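Side-chain contacts in peptidyl-prolyl cis-trans isomerase (Hirschia baltica, PDB 5EX2), which probably catalyses the cis-trans isomerisation of peptide bonds before proline and so assists protein folding: residues F172-R175 against F180-R183; S147-P150 against G154-S157; R52-T57 against P87-V92. All blocks are in the same frame, centred on the assembly; numbering follows the deposited sequence.

Contact 1. Residues F172-R175 against F180-R183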
loop_
_atom_site.group_PDB
_atom_site.type_symbol
_atom_site.label_atom_id
_atom_site.label_comp_id
_atom_site.label_asym_id
_atom_site.label_seq_id
_atom_site.Cartn_x
_atom_site.Cartn_y
_atom_site.Cartn_z
ATOM N N PHE A 172 5.415 -4.387 7.243
ATOM C CA PHE A 172 4.402 -5.408 7.353
ATOM C C PHE A 172 3.334 -5.257 6.291
ATOM O O PHE A 172 2.969 -4.156 5.843
ATOM C CB PHE A 172 3.821 -5.488 8.756
ATOM C CG PHE A 172 3.332 -4.210 9.302
ATOM C CD1 PHE A 172 4.206 -3.312 9.882
ATOM C CD2 PHE A 172 1.985 -3.930 9.302
ATOM C CE1 PHE A 172 3.745 -2.144 10.432
ATOM C CE2 PHE A 172 1.518 -2.765 9.850
ATOM C CZ PHE A 172 2.400 -1.864 10.414
ATOM N N LEU A 173 2.866 -6.427 5.899
ATOM C CA LEU A 173 1.816 -6.607 4.902
ATOM C C LEU A 173 0.505 -6.815 5.627
ATOM O O LEU A 173 0.363 -7.777 6.394
ATOM C CB LEU A 173 2.108 -7.815 4.018
ATOM C CG LEU A 173 3.489 -7.852 3.376
ATOM C CD1 LEU A 173 3.639 -9.145 2.578
ATOM C CD2 LEU A 173 3.730 -6.649 2.468
ATOM N N MET A 174 -0.448 -5.911 5.449
ATOM C CA MET A 174 -1.705 -6.016 6.175
ATOM C C MET A 174 -2.585 -7.121 5.629
ATOM O O MET A 174 -2.955 -7.116 4.465
ATOM C CB MET A 174 -2.478 -4.699 6.147
ATOM C CG MET A 174 -1.776 -3.532 6.795
ATOM S SD MET A 174 -1.228 -3.866 8.472
ATOM C CE MET A 174 -2.720 -4.491 9.208
ATOM N N ARG A 175 -2.900 -8.080 6.476
ATOM C CA ARG A 175 -3.743 -9.211 6.106
ATOM C C ARG A 175 -5.208 -8.956 6.416
ATOM O O ARG A 175 -6.083 -9.580 5.824
ATOM C CB ARG A 175 -3.283 -10.480 6.818
ATOM C CG ARG A 175 -1.943 -10.981 6.328
ATOM C CD ARG A 175 -1.285 -11.978 7.248
ATOM N NE ARG A 175 -2.019 -13.200 7.574
ATOM C CZ ARG A 175 -1.535 -14.440 7.423
ATOM N NH1 ARG A 175 -0.382 -14.669 6.787
ATOM N NH2 ARG A 175 -2.245 -15.474 7.860
ATOM N N PHE A 180 -6.387 0.164 14.678
ATOM C CA PHE A 180 -5.614 0.561 15.857
ATOM C C PHE A 180 -4.184 0.962 15.489
ATOM O O PHE A 180 -3.500 1.576 16.295
ATOM C CB PHE A 180 -5.598 -0.571 16.892
ATOM C CG PHE A 180 -5.275 -1.906 16.307
ATOM C CD1 PHE A 180 -6.279 -2.730 15.818
ATOM C CD2 PHE A 180 -3.968 -2.333 16.224
ATOM C CE1 PHE A 180 -5.975 -3.957 15.263
ATOM C CE2 PHE A 180 -3.657 -3.555 15.677
ATOM C CZ PHE A 180 -4.673 -4.368 15.188
ATOM N N LEU A 181 -3.746 0.656 14.263
ATOM C CA LEU A 181 -2.443 1.124 13.785
ATOM C C LEU A 181 -2.479 2.523 13.213
ATOM O O LEU A 181 -1.431 3.163 13.056
ATOM C CB LEU A 181 -1.906 0.204 12.703
ATOM C CG LEU A 181 -1.704 -1.253 13.084
ATOM C CD1 LEU A 181 -1.150 -1.986 11.877
ATOM C CD2 LEU A 181 -0.785 -1.410 14.281
ATOM N N ASP A 182 -3.679 2.990 12.876
ATOM C CA ASP A 182 -3.811 4.238 12.137
ATOM C C ASP A 182 -3.270 5.422 12.939
ATOM O O ASP A 182 -3.488 5.528 14.151
ATOM C CB ASP A 182 -5.273 4.497 11.771
ATOM C CG ASP A 182 -5.849 3.466 10.820
ATOM O OD1 ASP A 182 -5.119 2.572 10.361
ATOM O OD2 ASP A 182 -7.062 3.601 10.513
ATOM N N ARG A 183 -2.539 6.279 12.230
ATOM C CA ARG A 183 -1.897 7.471 12.771
ATOM C C ARG A 183 -0.746 7.136 13.714
ATOM O O ARG A 183 -0.170 8.036 14.317
ATOM C CB ARG A 183 -2.914 8.373 13.467
ATOM C CG ARG A 183 -4.080 8.759 12.572
ATOM C CD ARG A 183 -5.046 9.715 13.258
ATOM N NE ARG A 183 -4.405 10.994 13.530
ATOM C CZ ARG A 183 -3.981 11.411 14.721
ATOM N NH1 ARG A 183 -4.125 10.660 15.812
ATOM N NH2 ARG A 183 -3.403 12.598 14.813
#
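M174, at the end of strand 171-174, and L181, in a short 3-10 segment further on, have CA atoms 10.5 Å apart, so the two backbones stay well separated and side chains alone bridge the gap. L181 holds CG beside its backbone N (chi1 -59°) and sends the CD1 branch forward as the one methyl that meets both F172 and M174. In the F172 conformer described here, one of two modelled, L181 CD1 lies 3.4 Å from F172 CE2 and 3.8 Å from F172 CZ, meeting the ring obliquely. The thioether of M174 arrives from the strand and meets the same methyl tip to tip, with M174 SD 3.9 Å from L181 CD1. Bends at chi2 (-53°) and chi3 (-51°) fold the M174 chain back so that, in the same F172 conformer, SD sits at the edge of the F172 ring, in its plane. Strand 171-174 belongs to the eight-stranded antiparallel barrel of the cyclophilin fold, and the loop after it leads to strand 187-191, with all three touching side chains buried. F72 and H151 also touch L181, while D182 OD2 pairs with R179 and D182 OD1 accepts a hydrogen bond from the backbone of H151.

Contact 2. Residues S147-P150 against G154-S157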
loop_
_atom_site.group_PDB
_atom_site.type_symbol
_atom_site.label_atom_id
_atom_site.label_comp_id
_atom_site.label_asym_id
_atom_site.label_seq_id
_atom_site.Cartn_x
_atom_site.Cartn_y
_atom_site.Cartn_z
ATOM N N SER A 147 -4.580 13.903 6.926
ATOM C CA SER A 147 -5.101 12.675 6.336
ATOM C C SER A 147 -4.108 11.543 6.542
ATOM O O SER A 147 -2.961 11.785 6.867
ATOM C CB SER A 147 -5.377 12.863 4.854
ATOM O OG SER A 147 -6.266 13.964 4.640
ATOM N N TRP A 148 -4.563 10.314 6.369
ATOM C CA TRP A 148 -3.670 9.168 6.502
ATOM C C TRP A 148 -4.202 8.008 5.678
ATOM O O TRP A 148 -5.354 8.018 5.264
ATOM C CB TRP A 148 -3.505 8.783 7.982
ATOM C CG TRP A 148 -4.788 8.561 8.746
ATOM C CD1 TRP A 148 -5.369 7.351 9.030
ATOM C CD2 TRP A 148 -5.627 9.564 9.354
ATOM N NE1 TRP A 148 -6.508 7.547 9.770
ATOM C CE2 TRP A 148 -6.698 8.890 9.964
ATOM C CE3 TRP A 148 -5.580 10.961 9.426
ATOM C CZ2 TRP A 148 -7.711 9.563 10.644
ATOM C CZ3 TRP A 148 -6.599 11.631 10.095
ATOM C CH2 TRP A 148 -7.643 10.928 10.693
ATOM N N MET A 149 -3.350 7.021 5.411
ATOM C CA MET A 149 -3.790 5.827 4.734
ATOM C C MET A 149 -4.042 4.769 5.785
ATOM O O MET A 149 -3.086 4.223 6.356
ATOM C CB MET A 149 -2.751 5.348 3.724
ATOM C CG MET A 149 -3.125 4.032 3.080
ATOM S SD MET A 149 -2.281 3.750 1.511
ATOM C CE MET A 149 -0.581 3.616 2.025
ATOM N N PRO A 150 -5.316 4.475 6.050
ATOM C CA PRO A 150 -5.612 3.524 7.124
ATOM C C PRO A 150 -5.161 2.123 6.791
ATOM O O PRO A 150 -5.006 1.785 5.623
ATOM C CB PRO A 150 -7.132 3.590 7.232
ATOM C CG PRO A 150 -7.582 3.996 5.891
ATOM C CD PRO A 150 -6.548 4.979 5.423
ATOM N N GLY A 154 -4.360 -5.236 2.655
ATOM C CA GLY A 154 -3.733 -4.807 1.429
ATOM C C GLY A 154 -2.709 -3.698 1.575
ATOM O O GLY A 154 -1.804 -3.574 0.763
ATOM N N VAL A 155 -2.843 -2.892 2.612
ATOM C CA VAL A 155 -1.908 -1.814 2.851
ATOM C C VAL A 155 -0.596 -2.401 3.323
ATOM O O VAL A 155 -0.553 -3.482 3.896
ATOM C CB VAL A 155 -2.532 -0.793 3.846
ATOM C CG1 VAL A 155 -1.510 0.214 4.395
ATOM C CG2 VAL A 155 -3.665 -0.064 3.125
ATOM N N VAL A 156 0.469 -1.682 3.038
ATOM C CA VAL A 156 1.813 -2.051 3.446
ATOM C C VAL A 156 2.371 -0.916 4.295
ATOM O O VAL A 156 2.212 0.255 3.949
ATOM C CB VAL A 156 2.701 -2.334 2.203
ATOM C CG1 VAL A 156 4.086 -2.765 2.595
ATOM C CG2 VAL A 156 2.054 -3.399 1.324
ATOM N N SER A 157 3.015 -1.250 5.405
ATOM C CA SER A 157 3.405 -0.254 6.387
ATOM C C SER A 157 4.758 -0.584 6.990
ATOM O O SER A 157 5.347 -1.595 6.664
ATOM C CB SER A 157 2.317 -0.165 7.445
ATOM O OG SER A 157 2.545 0.905 8.320
#
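M149 and V155 face each other tip to tip across the short connection between strands 145-148 and 155-158. M149 starts with CG anti to the backbone N (chi1 175°), which carries the chain toward V155, and M149 CG ends 4.1 Å from V155 CG2. On the other side, V155 has CG1 anti to its own backbone N, which leaves CG2 as the branch nearest M149 and P150. The same methyl lies against the main chain of P150: V155 CG2 is 3.4 Å from P150 O, and V155 CG1 is 4.0 Å from that oxygen. P150 CB points away from segment 154-157, so the carbonyl O makes the proline's closest approach. The nearest CA atoms, P150 CA and V155 CA, are 7.8 Å apart. Strand 155-158 is a stave of the closed cyclophilin barrel, whereas strand 145-148 belongs to a separate five-stranded antiparallel sheet; the contact therefore packs the exit of that sheet against the barrel. Around the apolar pair, F127 and P128 of strand 127-132 touch M149, P128 also reaches V155, and M174 packs on V155 from the neighbouring barrel strand. M149 O is hydrogen-bonded to S187 OG, and S157 OG to H151 NE2, which lies in the connection itself.

Contact 3. Residues R52-T57 against P87-V92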
loop_
_atom_site.group_PDB
_atom_site.type_symbol
_atom_site.label_atom_id
_atom_site.label_comp_id
_atom_site.label_asym_id
_atom_site.label_seq_id
_atom_site.Cartn_x
_atom_site.Cartn_y
_atom_site.Cartn_z
ATOM N N ARG A 52 12.618 2.221 -1.908
ATOM C CA ARG A 52 13.383 2.109 -3.154
ATOM C C ARG A 52 14.861 1.873 -2.882
ATOM O O ARG A 52 15.496 1.026 -3.514
ATOM C CB ARG A 52 13.241 3.365 -4.010
ATOM C CG ARG A 52 11.861 3.607 -4.558
ATOM C CD ARG A 52 11.908 4.556 -5.743
ATOM N NE ARG A 52 10.572 5.030 -6.077
ATOM C CZ ARG A 52 10.071 6.195 -5.694
ATOM N NH1 ARG A 52 10.789 7.052 -4.974
ATOM N NH2 ARG A 52 8.839 6.512 -6.049
ATOM N N LYS A 53 15.406 2.632 -1.950
ATOM C CA LYS A 53 16.803 2.521 -1.580
ATOM C C LYS A 53 17.125 1.123 -1.072
ATOM O O LYS A 53 18.091 0.510 -1.514
ATOM C CB LYS A 53 17.125 3.578 -0.524
ATOM C CG LYS A 53 18.531 3.547 0.027
ATOM C CD LYS A 53 18.702 4.620 1.107
ATOM C CE LYS A 53 20.081 4.561 1.754
ATOM N NZ LYS A 53 21.149 5.084 0.860
ATOM N N VAL A 54 16.334 0.609 -0.136
ATOM C CA VAL A 54 16.635 -0.706 0.434
ATOM C C VAL A 54 16.485 -1.805 -0.628
ATOM O O VAL A 54 17.325 -2.694 -0.742
ATOM C CB VAL A 54 15.745 -0.991 1.667
ATOM C CG1 VAL A 54 16.014 -2.376 2.227
ATOM C CG2 VAL A 54 15.999 0.050 2.743
ATOM N N VAL A 55 15.440 -1.726 -1.436
ATOM C CA VAL A 55 15.250 -2.696 -2.502
ATOM C C VAL A 55 16.498 -2.742 -3.375
ATOM O O VAL A 55 17.020 -3.819 -3.673
ATOM C CB VAL A 55 13.987 -2.362 -3.357
ATOM C CG1 VAL A 55 13.958 -3.183 -4.644
ATOM C CG2 VAL A 55 12.727 -2.613 -2.561
ATOM N N ARG A 56 17.008 -1.571 -3.739
ATOM C CA ARG A 56 18.117 -1.482 -4.682
ATOM C C ARG A 56 19.457 -1.911 -4.093
ATOM O O ARG A 56 20.399 -2.111 -4.830
ATOM C CB ARG A 56 18.191 -0.058 -5.250
ATOM C CG ARG A 56 17.139 0.142 -6.301
ATOM C CD ARG A 56 16.910 1.584 -6.587
ATOM N NE ARG A 56 15.996 1.708 -7.706
ATOM C CZ ARG A 56 15.255 2.776 -7.963
ATOM N NH1 ARG A 56 15.286 3.832 -7.157
ATOM N NH2 ARG A 56 14.468 2.773 -9.026
ATOM N N THR A 57 19.535 -2.083 -2.776
ATOM C CA THR A 57 20.734 -2.690 -2.182
ATOM C C THR A 57 20.789 -4.201 -2.372
ATOM O O THR A 57 21.844 -4.813 -2.173
ATOM C CB THR A 57 20.845 -2.455 -0.662
ATOM O OG1 THR A 57 19.816 -3.192 0.011
ATOM C CG2 THR A 57 20.788 -0.986 -0.317
ATOM N N PRO A 87 23.015 -3.864 8.770
ATOM C CA PRO A 87 23.229 -3.243 7.468
ATOM C C PRO A 87 23.608 -1.784 7.587
ATOM O O PRO A 87 23.301 -1.126 8.586
ATOM C CB PRO A 87 21.881 -3.398 6.782
ATOM C CG PRO A 87 20.895 -3.402 7.897
ATOM C CD PRO A 87 21.589 -4.121 9.030
ATOM N N ASP A 88 24.267 -1.283 6.554
ATOM C CA ASP A 88 24.533 0.135 6.436
ATOM C C ASP A 88 23.259 0.868 6.009
ATOM O O ASP A 88 23.019 1.100 4.819
ATOM C CB ASP A 88 25.652 0.376 5.433
ATOM C CG ASP A 88 25.947 1.843 5.237
ATOM O OD1 ASP A 88 25.476 2.672 6.054
ATOM O OD2 ASP A 88 26.655 2.173 4.263
ATOM N N LEU A 89 22.426 1.219 6.982
ATOM C CA LEU A 89 21.101 1.733 6.678
ATOM C C LEU A 89 20.617 2.580 7.841
ATOM O O LEU A 89 20.709 2.148 8.990
ATOM C CB LEU A 89 20.144 0.574 6.411
ATOM C CG LEU A 89 18.741 0.925 5.958
ATOM C CD1 LEU A 89 18.772 1.686 4.643
ATOM C CD2 LEU A 89 17.966 -0.367 5.820
ATOM N N GLU A 90 20.150 3.789 7.547
ATOM C CA GLU A 90 19.641 4.690 8.573
ATOM C C GLU A 90 18.133 4.586 8.714
ATOM O O GLU A 90 17.417 4.222 7.770
ATOM C CB GLU A 90 20.035 6.137 8.261
ATOM C CG GLU A 90 21.537 6.385 8.259
ATOM C CD GLU A 90 22.176 6.131 9.611
ATOM O OE1 GLU A 90 21.595 6.554 10.634
ATOM O OE2 GLU A 90 23.251 5.493 9.650
ATOM N N ALA A 91 17.650 4.930 9.899
ATOM C CA ALA A 91 16.227 4.951 10.161
ATOM C C ALA A 91 15.582 6.123 9.443
ATOM O O ALA A 91 16.258 7.058 8.995
ATOM C CB ALA A 91 15.971 5.036 11.659
ATOM N N VAL A 92 14.263 6.058 9.339
ATOM C CA VAL A 92 13.487 7.115 8.719
ATOM C C VAL A 92 12.466 7.623 9.733
ATOM O O VAL A 92 11.863 6.837 10.452
ATOM C CB VAL A 92 12.814 6.598 7.421
ATOM C CG1 VAL A 92 12.080 5.287 7.666
ATOM C CG2 VAL A 92 11.899 7.646 6.820
#
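V54 keeps CG1 anti to its backbone N (chi1 178°), which turns CG2 outward from helix 45-57 toward L89, while L89 holds CG anti to its own N (chi1 -175°) and extends both methyls to receive it. The helix packs on the cyclophilin barrel, where V55 lies against A216 and M218 of strand 212-218; segment 87-92 is an irregular loop that runs alongside the helix, L89 at V54 and V92 at N46 and H47. V54 and L89 cross at about a right angle, and V54 CG2 is set between the two branches of L89, 3.7 Å from both L89 CD1 and L89 CD2. K53 is extended as far as CE and adds its aliphatic part at the solvent side, K53 CE lying 4.3 Å from L89 CD1. I79 and Y60 also touch V54, K168 and D169 touch L89, and the loop is tied to the same helix by a hydrogen bond from Q50 NE2 to E90 O. V54 O accepts two bonds from T57: T57 N lies 3.1 Å from V54 O, and T57 OG1 donates to V54 O over 2.6 Å, in the carbonyl plane on a lone pair, with a C=O...donor angle of 139°.

How the contacts relate
Contacts 1 and 2 are buried neighbours, their centres about 7 Å apart, and share the barrel: strands 155-158 and 171-174 run side by side, probably paired through M174 N to V155 O and F172 N to S157 O. Each sets barrel residues, two in contact 1 and one in contact 2, against a segment outside it, a loop with a 3-10 segment and the exit of the five-stranded sheet respectively; the first is side chain on side chain, the second includes a backbone carbonyl. Contact 3 stands apart, its centre about 21 Å from both, nearer the surface. There a helix meets a loop distant in sequence, and a lysine's aliphatic chain edges the apolar pair.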